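Enolase (alpha proteobacterium BAL199, PDB 3UGV) probably works as a magnesium-dependent enzyme of the enolase superfamily, with a substrate that has not been established. Local coordinates at residues M223-Q228 with I275-Y280; H237-I242 with H267-P272; I250-V255 with D260-L265. One frame throughout, in Å; residues are numbered along the deposited sequence.

How the interactions relate
Interactions 1 and 3 share the active-site magnesium ion, and their centres lie about 9 Å apart. Asp225 and Glu277 of interaction 1 and Glu251 of interaction 3 supply its three carboxylate ligands; Asp225 OD2 is 2.5 Å from Glu251 OE2. Strands 221-225 and 249-251 are neighbours in the sheet, and Val224 O is 2.7 Å from Glu251 N. Interaction 2 lies farther out, its centre about 15 Å from that of interaction 1 and about 10 Å from that of interaction 3. It involves helix 259-268, as interaction 3 does. Ile242 CD1 joins it to both: it lies 3.8 Å from Phe226 CZ and 3.9 Å from Ile250 CD1.

Interaction 1. Residues M223-Q228 with I275-Y280; sequences MVDFNQ and IGENFY. With MG (magnesium ion), chain B.
Asp225, at the end of strand 221-225, faces Glu277, in the loop after strand 273-275, across a wide backbone gap, the nearest pair of CA atoms being those of Asp225 and Ile275 at 9.6 Å. A magnesium ion bridges the two side chains. Asp225 OD2 binds it at 2.0 Å and Glu277 OE1 at 2.2 Å. Each carboxylate offers one oxygen, and their planes are 89° apart. The two bound oxygens, Asp225 OD2 and Glu277 OE1, remain 4.1 Å from each other. Glu251 and three waters complete six ligands.

The Asp225 chain runs with CG anti to the backbone N (chi1 -163°), which carries OD2 to the metal. Its other oxygen closes an Asx turn: Asn227 N donates to Asp225 OD1 at 2.7 Å. That bond meets OD1 on the anti side and well out of the carboxylate plane. Glu277 sits in a type I turn from Gly276 to Phe279, closed by the bond from Phe279 N to Gly276 O. One metal-bound water lies 2.6 Å from Asn227 OD1 and 2.8 Å from Glu277 OE2. With further acceptors nearby, the two bonds may not both be made at all times.

Beside the metal, Gln228 NE2 and Asn278 ND2 come within 3.4 Å. Both are donors and do not bond to each other. Gln228 OE1 accepts from Tyr256 N, and Asn278 ND2 bonds to Glu252 OE2.

The contact is therefore made mainly through the metal. The ion probably offsets the repulsion of its carboxylates, and as in other enolase-superfamily members it would probably stabilise an enolate intermediate.

Interaction 2. Residues H237-I242 with H267-P272; sequences HRTRQI and HDLKTP. With NI (nickel (II) ion), chain Y; MG (magnesium ion), chain X.
Thr271 OG1 is held by a water, by Asp243 and weakly by Arg240 of a neighbouring subunit. The water donates to Thr271 OG1 at 2.9 Å and to Ile242 O at 2.9 Å, so it bridges the end region of helix 232-242 and the loop after helix 259-268. Asp243 bonds to the hydroxyl through OD1, and the neighbouring Arg240 reaches it with NH1.

The direct contact is van der Waals packing: the Leu269 methyls lie against the hydroxyl and CB of Thr239. The side chains cross at about a right angle. CD2 of Leu269 lies 3.4 Å from Thr239 OG1, and CD1 of Leu269 lies 3.8 Å from Thr239 CB. OG1 is placed between the backbone N and the carbonyl carbon (chi1 63°) and bonds to Ala235 O within its own helix.

Leu269 is also the first residue after its helix to leave helical backbone angles. Its carbonyl O binds a second magnesium ion at 2.0 Å, together with Arg266 O and four waters. Three of those waters donate to His267 O, Lys270 O and Thr271 O.

His267 ND1 donates to Asp268 OD1 at 3.0 Å, nearly in the ring plane. This bond probably helps hold the ring, whose NE2 binds a nickel ion at 2.5 Å. His267 of three neighbouring subunits binds the same ion. The Asp268 carboxylate probably makes NE2 a stronger ligand for a nickel ion held between four subunits.

Interaction 3. Residues I250-V255 with D260-L265; sequences IEEPVV and DGYAQL. With MG (magnesium ion), chain B.
Tyr262 packs against Pro253 and Val254 within a beta-alpha-beta unit of strand 249-251, helix 259-268 and strand 273-275, part of the barrel domain of the enolase superfamily. The helix lays its side chains on the loop that follows the strand.

The apolar contacts centre on one face and one edge of the Tyr262 ring, with Leu265 on Pro253 beside them. Val254 CG2 sits over the face, 3.9 Å from the ring centroid and 19° off the normal, a CH-pi contact. With chi1 at -57°, Val254 CG2 falls between the backbone N and the carbonyl carbon, and this is the methyl that meets the ring. Pro253 CD meets the rim of the ring, level with it, 3.6 Å from Tyr262 CE1. One turn along the helix, Leu265 CD1 touches Pro253 CG at 3.7 Å as the two side chains run antiparallel alongside each other. Leu273 and Ile275 of the next strand also touch Tyr262.

The polar contact is a single weak hydrogen bond, from Tyr262 OH to Val254 O at 2.6 Å. The same hydroxyl lies 3.2 Å from Glu252 CA. A leucine in place of Tyr262 would probably leave Val254 O without this donor and open a gap beside Pro253 and under Val254 CG2.

Metal binding lies at the strand end and does not involve the helix. Glu251 points away from the helix; its OE1 forms a salt bridge with Lys194 NZ, and its OE2 binds the active-site magnesium ion at 1.9 Å.

Interaction 1. Residues M223-Q228 with I275-Y280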
loop_
_atom_site.group_PDB
_atom_site.type_symbol
_atom_site.label_atom_id
_atom_site.label_comp_id
_atom_site.label_asym_id
_atom_site.label_seq_id
_atom_site.Cartn_x
_atom_site.Cartn_y
_atom_site.Cartn_z
ATOM N N MET F 223 -12.326 19.895 -25.309
ATOM C CA MET F 223 -11.398 18.844 -24.929
ATOM C C MET F 223 -10.032 19.315 -25.385
ATOM O O MET F 223 -9.845 19.685 -26.534
ATOM C CB MET F 223 -11.750 17.529 -25.630
ATOM C CG MET F 223 -13.047 16.865 -25.186
ATOM S SD MET F 223 -14.546 17.781 -25.652
ATOM C CE MET F 223 -15.675 16.398 -25.872
ATOM N N VAL F 224 -9.067 19.322 -24.491
ATOM C CA VAL F 224 -7.763 19.832 -24.852
ATOM C C VAL F 224 -6.759 18.692 -24.972
ATOM O O VAL F 224 -6.683 17.824 -24.102
ATOM C CB VAL F 224 -7.296 20.900 -23.847
ATOM C CG1 VAL F 224 -5.775 20.883 -23.670
ATOM C CG2 VAL F 224 -7.801 22.275 -24.277
ATOM N N ASP F 225 -6.006 18.695 -26.066
ATOM C CA ASP F 225 -5.015 17.656 -26.327
ATOM C C ASP F 225 -3.634 18.260 -26.525
ATOM O O ASP F 225 -3.451 19.137 -27.378
ATOM C CB ASP F 225 -5.393 16.873 -27.582
ATOM C CG ASP F 225 -4.650 15.540 -27.690
ATOM O OD1 ASP F 225 -3.532 15.381 -27.127
ATOM O OD2 ASP F 225 -5.201 14.640 -28.337
ATOM N N PHE F 226 -2.661 17.785 -25.747
ATOM C CA PHE F 226 -1.293 18.282 -25.859
ATOM C C PHE F 226 -0.450 17.401 -26.754
ATOM O O PHE F 226 0.676 17.744 -27.069
ATOM C CB PHE F 226 -0.629 18.342 -24.494
ATOM C CG PHE F 226 -1.030 19.519 -23.669
ATOM C CD1 PHE F 226 -0.395 20.736 -23.826
ATOM C CD2 PHE F 226 -2.019 19.402 -22.704
ATOM C CE1 PHE F 226 -0.746 21.831 -23.047
ATOM C CE2 PHE F 226 -2.384 20.496 -21.923
ATOM C CZ PHE F 226 -1.749 21.709 -22.102
ATOM N N ASN F 227 -0.987 16.248 -27.134
ATOM C CA ASN F 227 -0.258 15.300 -27.967
ATOM C C ASN F 227 1.132 14.944 -27.459
ATOM O O ASN F 227 2.075 14.926 -28.234
ATOM C CB ASN F 227 -0.170 15.807 -29.410
ATOM C CG ASN F 227 -1.506 15.735 -30.124
ATOM O OD1 ASN F 227 -1.994 14.650 -30.430
ATOM N ND2 ASN F 227 -2.114 16.893 -30.378
ATOM N N GLN F 228 1.246 14.658 -26.163
ATOM C CA GLN F 228 2.494 14.192 -25.574
ATOM C C GLN F 228 3.618 15.218 -25.699
ATOM O O GLN F 228 4.782 14.856 -25.605
ATOM C CB GLN F 228 2.955 12.905 -26.274
ATOM C CG GLN F 228 1.975 11.772 -26.204
ATOM C CD GLN F 228 2.512 10.521 -26.884
ATOM O OE1 GLN F 228 3.531 9.965 -26.471
ATOM N NE2 GLN F 228 1.835 10.081 -27.944
ATOM N N ILE F 275 -6.286 9.703 -21.263
ATOM C CA ILE F 275 -5.259 9.031 -22.052
ATOM C C ILE F 275 -5.879 7.788 -22.655
ATOM O O ILE F 275 -7.065 7.510 -22.447
ATOM C CB ILE F 275 -4.019 8.587 -21.215
ATOM C CG1 ILE F 275 -4.402 7.486 -20.233
ATOM C CG2 ILE F 275 -3.375 9.775 -20.504
ATOM C CD1 ILE F 275 -3.219 6.976 -19.387
ATOM N N GLY F 276 -5.091 7.031 -23.401
ATOM C CA GLY F 276 -5.594 5.768 -23.904
ATOM C C GLY F 276 -5.405 5.522 -25.381
ATOM O O GLY F 276 -5.351 4.368 -25.795
ATOM N N GLU F 277 -5.287 6.574 -26.186
ATOM C CA GLU F 277 -5.176 6.334 -27.617
ATOM C C GLU F 277 -3.937 5.509 -27.951
ATOM O O GLU F 277 -3.830 4.994 -29.043
ATOM C CB GLU F 277 -5.182 7.628 -28.419
ATOM C CG GLU F 277 -3.922 8.456 -28.305
ATOM C CD GLU F 277 -4.122 9.823 -28.930
ATOM O OE1 GLU F 277 -4.948 10.594 -28.388
ATOM O OE2 GLU F 277 -3.487 10.115 -29.970
ATOM N N ASN F 278 -3.015 5.384 -27.004
ATOM C CA ASN F 278 -1.786 4.610 -27.215
ATOM C C ASN F 278 -1.706 3.304 -26.425
ATOM O O ASN F 278 -0.637 2.696 -26.350
ATOM C CB ASN F 278 -0.562 5.457 -26.900
ATOM C CG ASN F 278 -0.211 6.416 -28.028
ATOM O OD1 ASN F 278 0.330 6.013 -29.064
ATOM N ND2 ASN F 278 -0.513 7.692 -27.829
ATOM N N PHE F 279 -2.824 2.896 -25.822
ATOM C CA PHE F 279 -2.929 1.591 -25.171
ATOM C C PHE F 279 -2.829 0.473 -26.211
ATOM O O PHE F 279 -3.688 0.354 -27.087
ATOM C CB PHE F 279 -4.292 1.436 -24.494
ATOM C CG PHE F 279 -4.458 2.235 -23.237
ATOM C CD1 PHE F 279 -3.364 2.768 -22.577
ATOM C CD2 PHE F 279 -5.725 2.434 -22.705
ATOM C CE1 PHE F 279 -3.528 3.480 -21.422
ATOM C CE2 PHE F 279 -5.896 3.161 -21.555
ATOM C CZ PHE F 279 -4.793 3.677 -20.903
ATOM N N TYR F 280 -1.804 -0.360 -26.111
ATOM C CA TYR F 280 -1.728 -1.538 -26.975
ATOM C C TYR F 280 -2.343 -2.760 -26.289
ATOM O O TYR F 280 -1.640 -3.552 -25.666
ATOM C CB TYR F 280 -0.282 -1.797 -27.410
ATOM C CG TYR F 280 0.171 -0.831 -28.478
ATOM C CD1 TYR F 280 -0.095 -1.085 -29.820
ATOM C CD2 TYR F 280 0.834 0.356 -28.143
ATOM C CE1 TYR F 280 0.294 -0.196 -30.805
ATOM C CE2 TYR F 280 1.216 1.259 -29.118
ATOM C CZ TYR F 280 0.947 0.975 -30.453
ATOM O OH TYR F 280 1.321 1.859 -31.441
HETATM MG MG MG B . -5.290 12.724 -28.808
HETATM O O HOH W 1 -3.893 12.831 -30.353
HETATM O O HOH W 2 -6.612 12.598 -30.437
HETATM O O HOH W 3 -3.600 12.761 -27.537
#

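Interaction 2. Residues H237-I242 with H267-P272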
loop_
_atom_site.group_PDB
_atom_site.type_symbol
_atom_site.label_atom_id
_atom_site.label_comp_id
_atom_site.label_asym_id
_atom_site.label_seq_id
_atom_site.Cartn_x
_atom_site.Cartn_y
_atom_site.Cartn_z
ATOM N N HIS F 237 3.487 22.693 -14.665
ATOM C CA HIS F 237 3.227 24.110 -14.806
ATOM C C HIS F 237 2.030 24.405 -15.708
ATOM O O HIS F 237 1.153 25.204 -15.359
ATOM C CB HIS F 237 4.470 24.831 -15.339
ATOM C CG HIS F 237 5.601 24.869 -14.361
ATOM N ND1 HIS F 237 5.484 25.445 -13.113
ATOM C CD2 HIS F 237 6.869 24.403 -14.443
ATOM C CE1 HIS F 237 6.629 25.332 -12.469
ATOM N NE2 HIS F 237 7.485 24.702 -13.252
ATOM N N ARG F 238 1.983 23.763 -16.868
ATOM C CA ARG F 238 0.980 24.151 -17.849
ATOM C C ARG F 238 -0.404 23.596 -17.561
ATOM O O ARG F 238 -1.400 24.305 -17.756
ATOM C CB ARG F 238 1.415 23.802 -19.257
ATOM C CG ARG F 238 2.609 24.602 -19.764
ATOM C CD ARG F 238 2.989 23.988 -21.092
ATOM N NE ARG F 238 3.983 24.748 -21.826
ATOM C CZ ARG F 238 3.769 25.280 -23.022
ATOM N NH1 ARG F 238 2.583 25.154 -23.615
ATOM N NH2 ARG F 238 4.741 25.958 -23.612
ATOM N N THR F 239 -0.485 22.349 -17.093
ATOM C CA THR F 239 -1.802 21.813 -16.763
ATOM C C THR F 239 -2.372 22.551 -15.549
ATOM O O THR F 239 -3.562 22.780 -15.467
ATOM C CB THR F 239 -1.822 20.291 -16.515
ATOM O OG1 THR F 239 -1.017 19.984 -15.378
ATOM C CG2 THR F 239 -1.345 19.505 -17.765
ATOM N N ARG F 240 -1.520 22.922 -14.608
ATOM C CA ARG F 240 -2.008 23.660 -13.464
ATOM C C ARG F 240 -2.640 24.994 -13.924
ATOM O O ARG F 240 -3.673 25.424 -13.402
ATOM C CB ARG F 240 -0.880 23.891 -12.469
ATOM C CG ARG F 240 -1.287 24.754 -11.289
ATOM C CD ARG F 240 -0.077 25.097 -10.436
ATOM N NE ARG F 240 -0.447 25.863 -9.257
ATOM C CZ ARG F 240 0.407 26.249 -8.317
ATOM N NH1 ARG F 240 1.696 25.935 -8.393
ATOM N NH2 ARG F 240 -0.039 26.940 -7.289
ATOM N N GLN F 241 -2.035 25.623 -14.925
ATOM C CA GLN F 241 -2.492 26.927 -15.385
ATOM C C GLN F 241 -3.881 26.843 -15.966
ATOM O O GLN F 241 -4.617 27.819 -15.927
ATOM C CB GLN F 241 -1.582 27.489 -16.467
ATOM C CG GLN F 241 -0.283 28.068 -16.012
ATOM C CD GLN F 241 0.475 28.643 -17.190
ATOM O OE1 GLN F 241 -0.116 29.296 -18.052
ATOM N NE2 GLN F 241 1.778 28.374 -17.254
ATOM N N ILE F 242 -4.234 25.690 -16.528
ATOM C CA ILE F 242 -5.540 25.545 -17.169
ATOM C C ILE F 242 -6.557 24.751 -16.372
ATOM O O ILE F 242 -7.692 24.537 -16.843
ATOM C CB ILE F 242 -5.445 24.905 -18.565
ATOM C CG1 ILE F 242 -4.716 23.565 -18.497
ATOM C CG2 ILE F 242 -4.766 25.840 -19.552
ATOM C CD1 ILE F 242 -4.617 22.888 -19.856
ATOM N N HIS F 267 -3.543 13.257 -9.862
ATOM C CA HIS F 267 -3.758 13.632 -8.481
ATOM C C HIS F 267 -3.853 15.137 -8.319
ATOM O O HIS F 267 -4.779 15.631 -7.674
ATOM C CB HIS F 267 -2.656 13.089 -7.575
ATOM C CG HIS F 267 -2.714 13.640 -6.184
ATOM N ND1 HIS F 267 -2.059 14.797 -5.814
ATOM C CD2 HIS F 267 -3.374 13.209 -5.082
ATOM C CE1 HIS F 267 -2.301 15.048 -4.539
ATOM N NE2 HIS F 267 -3.096 14.098 -4.070
ATOM N N ASP F 268 -2.899 15.862 -8.906
ATOM C CA ASP F 268 -2.856 17.316 -8.773
ATOM C C ASP F 268 -3.994 18.043 -9.505
ATOM O O ASP F 268 -4.424 19.110 -9.084
ATOM C CB ASP F 268 -1.514 17.882 -9.257
ATOM C CG ASP F 268 -0.375 17.618 -8.281
ATOM O OD1 ASP F 268 -0.642 17.139 -7.150
ATOM O OD2 ASP F 268 0.789 17.901 -8.644
ATOM N N LEU F 269 -4.467 17.482 -10.608
ATOM C CA LEU F 269 -5.457 18.186 -11.424
ATOM C C LEU F 269 -6.853 17.805 -10.986
ATOM O O LEU F 269 -7.149 16.625 -10.807
ATOM C CB LEU F 269 -5.315 17.799 -12.899
ATOM C CG LEU F 269 -4.056 18.236 -13.650
ATOM C CD1 LEU F 269 -3.976 17.495 -14.984
ATOM C CD2 LEU F 269 -4.053 19.767 -13.855
ATOM N N LYS F 270 -7.718 18.796 -10.839
ATOM C CA LYS F 270 -9.136 18.535 -10.598
ATOM C C LYS F 270 -9.845 18.146 -11.889
ATOM O O LYS F 270 -10.763 17.334 -11.877
ATOM C CB LYS F 270 -9.796 19.761 -9.977
ATOM C CG LYS F 270 -10.162 19.602 -8.530
ATOM C CD LYS F 270 -8.978 19.254 -7.676
ATOM C CE LYS F 270 -9.398 19.246 -6.218
ATOM N NZ LYS F 270 -10.144 20.506 -5.875
ATOM N N THR F 271 -9.411 18.729 -13.002
ATOM C CA THR F 271 -9.977 18.433 -14.322
ATOM C C THR F 271 -9.655 16.981 -14.700
ATOM O O THR F 271 -8.568 16.504 -14.429
ATOM C CB THR F 271 -9.414 19.422 -15.376
ATOM O OG1 THR F 271 -9.813 20.762 -15.033
ATOM C CG2 THR F 271 -9.895 19.090 -16.781
ATOM N N PRO F 272 -10.609 16.263 -15.312
ATOM C CA PRO F 272 -10.285 14.881 -15.692
ATOM C C PRO F 272 -9.069 14.795 -16.624
ATOM O O PRO F 272 -8.897 15.620 -17.526
ATOM C CB PRO F 272 -11.560 14.411 -16.423
ATOM C CG PRO F 272 -12.660 15.264 -15.858
ATOM C CD PRO F 272 -12.013 16.608 -15.623
HETATM NI NI NI Y . -4.409 14.405 -1.976
HETATM MG MG MG X . -7.556 14.653 -10.627
HETATM O O HOH W 4 -10.102 22.997 -16.881
HETATM O O HOH W 5 -7.543 14.608 -8.566
HETATM O O HOH W 6 -9.555 15.157 -10.344
HETATM O O HOH W 7 -7.744 14.441 -12.676
HETATM O O HOH W 8 -8.067 12.665 -10.525
#

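Interaction 3. Residues I250-V255 with D260-L265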
loop_
_atom_site.group_PDB
_atom_site.type_symbol
_atom_site.label_atom_id
_atom_site.label_comp_id
_atom_site.label_asym_id
_atom_site.label_seq_id
_atom_site.Cartn_x
_atom_site.Cartn_y
_atom_site.Cartn_z
ATOM N N ILE F 250 -8.301 17.143 -20.119
ATOM C CA ILE F 250 -6.950 17.392 -20.609
ATOM C C ILE F 250 -6.316 16.068 -21.060
ATOM O O ILE F 250 -6.271 15.086 -20.299
ATOM C CB ILE F 250 -6.089 18.025 -19.514
ATOM C CG1 ILE F 250 -6.670 19.379 -19.102
ATOM C CG2 ILE F 250 -4.642 18.173 -19.964
ATOM C CD1 ILE F 250 -6.100 19.870 -17.787
ATOM N N GLU F 251 -5.812 16.048 -22.289
ATOM C CA GLU F 251 -5.410 14.796 -22.919
ATOM C C GLU F 251 -3.908 14.717 -23.138
ATOM O O GLU F 251 -3.312 15.664 -23.652
ATOM C CB GLU F 251 -6.148 14.647 -24.250
ATOM C CG GLU F 251 -6.045 13.300 -24.913
ATOM C CD GLU F 251 -6.864 13.243 -26.200
ATOM O OE1 GLU F 251 -8.017 13.755 -26.218
ATOM O OE2 GLU F 251 -6.349 12.700 -27.197
ATOM N N GLU F 252 -3.328 13.587 -22.716
ATOM C CA GLU F 252 -1.914 13.208 -22.942
ATOM C C GLU F 252 -0.896 14.341 -22.887
ATOM O O GLU F 252 -0.282 14.694 -23.906
ATOM C CB GLU F 252 -1.756 12.443 -24.263
ATOM C CG GLU F 252 -2.332 11.036 -24.232
ATOM C CD GLU F 252 -1.986 10.213 -25.468
ATOM O OE1 GLU F 252 -1.949 10.783 -26.587
ATOM O OE2 GLU F 252 -1.758 8.986 -25.314
ATOM N N PRO F 253 -0.707 14.927 -21.702
ATOM C CA PRO F 253 0.269 16.022 -21.673
ATOM C C PRO F 253 1.710 15.545 -21.876
ATOM O O PRO F 253 2.510 16.313 -22.386
ATOM C CB PRO F 253 0.090 16.623 -20.267
ATOM C CG PRO F 253 -0.718 15.620 -19.496
ATOM C CD PRO F 253 -1.522 14.852 -20.481
ATOM N N VAL F 254 2.027 14.313 -21.478
ATOM C CA VAL F 254 3.400 13.808 -21.537
ATOM C C VAL F 254 3.453 12.499 -22.298
ATOM O O VAL F 254 2.422 11.991 -22.723
ATOM C CB VAL F 254 4.024 13.604 -20.128
ATOM C CG1 VAL F 254 3.980 14.895 -19.334
ATOM C CG2 VAL F 254 3.323 12.478 -19.371
ATOM N N VAL F 255 4.656 11.968 -22.488
ATOM C CA VAL F 255 4.838 10.762 -23.294
ATOM C C VAL F 255 4.056 9.570 -22.718
ATOM O O VAL F 255 4.048 9.328 -21.516
ATOM C CB VAL F 255 6.328 10.404 -23.469
ATOM C CG1 VAL F 255 6.936 10.024 -22.138
ATOM C CG2 VAL F 255 6.469 9.271 -24.459
ATOM N N ASP F 260 4.075 6.841 -14.000
ATOM C CA ASP F 260 4.401 7.513 -12.742
ATOM C C ASP F 260 4.033 8.989 -12.839
ATOM O O ASP F 260 3.474 9.539 -11.905
ATOM C CB ASP F 260 5.873 7.354 -12.375
ATOM C CG ASP F 260 6.286 5.894 -12.227
ATOM O OD1 ASP F 260 5.636 5.135 -11.472
ATOM O OD2 ASP F 260 7.260 5.505 -12.887
ATOM N N GLY F 261 4.341 9.620 -13.974
ATOM C CA GLY F 261 4.024 11.026 -14.196
ATOM C C GLY F 261 2.528 11.263 -14.326
ATOM O O GLY F 261 1.983 12.219 -13.775
ATOM N N TYR F 262 1.852 10.380 -15.053
ATOM C CA TYR F 262 0.410 10.495 -15.220
ATOM C C TYR F 262 -0.319 10.421 -13.879
ATOM O O TYR F 262 -1.184 11.252 -13.608
ATOM C CB TYR F 262 -0.098 9.454 -16.208
ATOM C CG TYR F 262 0.004 9.921 -17.644
ATOM C CD1 TYR F 262 -0.527 11.142 -18.031
ATOM C CD2 TYR F 262 0.630 9.150 -18.608
ATOM C CE1 TYR F 262 -0.441 11.586 -19.340
ATOM C CE2 TYR F 262 0.723 9.584 -19.919
ATOM C CZ TYR F 262 0.185 10.809 -20.277
ATOM O OH TYR F 262 0.263 11.247 -21.585
ATOM N N ALA F 263 0.055 9.459 -13.029
ATOM C CA ALA F 263 -0.542 9.367 -11.700
ATOM C C ALA F 263 -0.362 10.659 -10.895
ATOM O O ALA F 263 -1.274 11.057 -10.188
ATOM C CB ALA F 263 -0.004 8.146 -10.911
ATOM N N GLN F 264 0.798 11.310 -11.002
ATOM C CA GLN F 264 1.038 12.573 -10.286
ATOM C C GLN F 264 0.130 13.697 -10.786
ATOM O O GLN F 264 -0.456 14.447 -9.997
ATOM C CB GLN F 264 2.496 13.027 -10.412
ATOM C CG GLN F 264 3.494 12.153 -9.701
ATOM C CD GLN F 264 3.290 12.140 -8.200
ATOM O OE1 GLN F 264 3.297 13.190 -7.557
ATOM N NE2 GLN F 264 3.100 10.948 -7.631
ATOM N N LEU F 265 0.035 13.807 -12.106
ATOM C CA LEU F 265 -0.796 14.820 -12.760
ATOM C C LEU F 265 -2.273 14.618 -12.439
ATOM O O LEU F 265 -3.011 15.576 -12.208
ATOM C CB LEU F 265 -0.599 14.735 -14.274
ATOM C CG LEU F 265 0.770 15.191 -14.755
ATOM C CD1 LEU F 265 0.933 14.940 -16.238
ATOM C CD2 LEU F 265 0.925 16.678 -14.415
HETATM MG MG MG B . -5.290 12.724 -28.808
HETATM O O HOH W 2 -6.612 12.598 -30.437
HETATM O O HOH W 1 -3.893 12.831 -30.353
HETATM O O HOH W 3 -3.600 12.761 -27.537
#